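Local coordinates for ssDNA binding protein (Pyrococcus furiosus, PDB 4PSM), which binds single-stranded DNA and entraps it in a tunnel system formed between its subunits, at the interface of chains A and B. Sequence-based numbering; all coordinates share one arbitrary frame. Chains: chain A/B, ssDNA binding protein.

The interface of chains A and B. Residues chain A 143-144, 146, 148-149; chain B 20, 24, 37.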
loop_
_atom_site.group_PDB
_atom_site.type_symbol
_atom_site.label_atom_id
_atom_site.label_comp_id
_atom_site.label_asym_id
_atom_site.label_seq_id
_atom_site.Cartn_x
_atom_site.Cartn_y
_atom_site.Cartn_z
ATOM N N GLY A 143 -20.081 1.114 -16.616
ATOM C CA GLY A 143 -19.982 0.444 -17.902
ATOM C C GLY A 143 -18.540 0.332 -18.383
ATOM O O GLY A 143 -18.290 0.071 -19.558
ATOM N N LEU A 144 -17.590 0.518 -17.472
ATOM C CA LEU A 144 -16.172 0.506 -17.821
ATOM C C LEU A 144 -15.718 -0.847 -18.369
ATOM O O LEU A 144 -16.249 -1.886 -17.977
ATOM C CB LEU A 144 -15.345 0.894 -16.597
ATOM C CG LEU A 144 -14.940 2.358 -16.380
ATOM C CD1 LEU A 144 -15.457 3.367 -17.400
ATOM C CD2 LEU A 144 -15.046 2.851 -14.943
ATOM N N LEU A 146 -14.030 -4.143 -18.531
ATOM C CA LEU A 146 -13.605 -5.021 -17.444
ATOM C C LEU A 146 -12.382 -5.859 -17.817
ATOM O O LEU A 146 -12.120 -6.109 -18.996
ATOM C CB LEU A 146 -14.749 -5.948 -17.023
ATOM C CG LEU A 146 -16.086 -5.289 -16.668
ATOM C CD1 LEU A 146 -17.177 -6.299 -16.327
ATOM C CD2 LEU A 146 -15.971 -4.203 -15.608
ATOM N N SER A 148 -12.179 -8.924 -17.225
ATOM C CA SER A 148 -12.726 -10.206 -17.654
ATOM C C SER A 148 -13.296 -10.136 -19.062
ATOM O O SER A 148 -13.953 -11.072 -19.523
ATOM C CB SER A 148 -13.802 -10.685 -16.678
ATOM O OG SER A 148 -14.913 -9.807 -16.668
ATOM N N GLU A 149 -13.044 -9.023 -19.741
ATOM C CA GLU A 149 -13.483 -8.850 -21.120
ATOM C C GLU A 149 -12.319 -9.000 -22.088
ATOM O O GLU A 149 -11.642 -8.026 -22.409
ATOM C CB GLU A 149 -14.140 -7.483 -21.307
ATOM C CG GLU A 149 -15.538 -7.377 -20.724
ATOM C CD GLU A 149 -16.204 -6.058 -21.057
ATOM O OE1 GLU A 149 -17.305 -6.076 -21.646
ATOM O OE2 GLU A 149 -15.626 -5.002 -20.727
ATOM N N ARG B 20 -25.939 -5.660 -17.146
ATOM C CA ARG B 20 -24.697 -6.294 -16.746
ATOM C C ARG B 20 -24.385 -6.021 -15.278
ATOM O O ARG B 20 -23.938 -6.910 -14.556
ATOM C CB ARG B 20 -23.547 -5.823 -17.631
ATOM C CG ARG B 20 -22.332 -6.751 -17.588
ATOM C CD ARG B 20 -21.185 -6.179 -18.404
ATOM N NE ARG B 20 -20.612 -5.004 -17.755
ATOM C CZ ARG B 20 -19.575 -4.318 -18.224
ATOM N NH1 ARG B 20 -18.997 -4.688 -19.357
ATOM N NH2 ARG B 20 -19.119 -3.262 -17.559
ATOM N N PHE B 24 -24.040 -8.842 -12.395
ATOM C CA PHE B 24 -22.835 -9.030 -11.577
ATOM C C PHE B 24 -23.181 -9.103 -10.101
ATOM O O PHE B 24 -22.618 -9.907 -9.362
ATOM C CB PHE B 24 -21.817 -7.907 -11.791
ATOM C CG PHE B 24 -20.815 -8.194 -12.859
ATOM C CD1 PHE B 24 -19.830 -9.147 -12.662
ATOM C CD2 PHE B 24 -20.845 -7.503 -14.059
ATOM C CE1 PHE B 24 -18.893 -9.416 -13.648
ATOM C CE2 PHE B 24 -19.913 -7.764 -15.052
ATOM C CZ PHE B 24 -18.938 -8.725 -14.847
ATOM N N VAL B 37 -20.272 -11.519 -18.172
ATOM C CA VAL B 37 -20.071 -10.672 -19.337
ATOM C C VAL B 37 -20.677 -11.346 -20.554
ATOM O O VAL B 37 -21.341 -10.707 -21.369
ATOM C CB VAL B 37 -18.567 -10.407 -19.581
ATOM C CG1 VAL B 37 -18.337 -9.912 -20.996
ATOM C CG2 VAL B 37 -18.030 -9.411 -18.562
#
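Part of a two-fold symmetric interface between two copies of this ThermoDBP-related protein, in an assembly of four, this patch brings A:Leu146, A:Ser148 and A:Glu149, in the C-terminal tail that follows the long coiled-coil helix 93-141, against helices 15-26 and 33-53 of the partner; with its twin, the contact probably fastens each tail to the opposite globular domain. B:Arg20, its chain bent at chi3 (70°), reaches from helix 15-26 towards the tail, where its guanidinium meets polar groups and a leucine side chain. B:Arg20 NH2 donates to the backbone carbonyl A:Leu144 O at 3.2 Å, the acceptor lying close to the guanidinium plane while the donor is tilted from the carbonyl plane. B:Arg20 NH1 forms a salt bridge with the carboxylate oxygen A:Glu149 OE1 at 3.2 Å, but the carboxylate and guanidinium planes stand 80° apart and no N-H is aimed at the oxygen, so this is charge pairing without a hydrogen bond; the glutamate is poorly ordered. The other oxygen, A:Glu149 OE2, accepts from A:Leu146 N at 2.8 Å, folding the side chain of the last residue back onto the tail. A:Leu146 CD1 sits over the centre of one guanidinium face, 3.6 Å from B:Arg20 CZ, and also meets B:Phe24 CZ at 3.3 Å. A leucine in place of B:Arg20 would probably leave A:Glu149 without its cationic mate and A:Leu144 O without this donor. Beyond, B:Val37 sets CG1 3.8 Å from A:Glu149 CG, the two side chains crossing nearly at right angles, and turns CG2 to A:Ser148 OG.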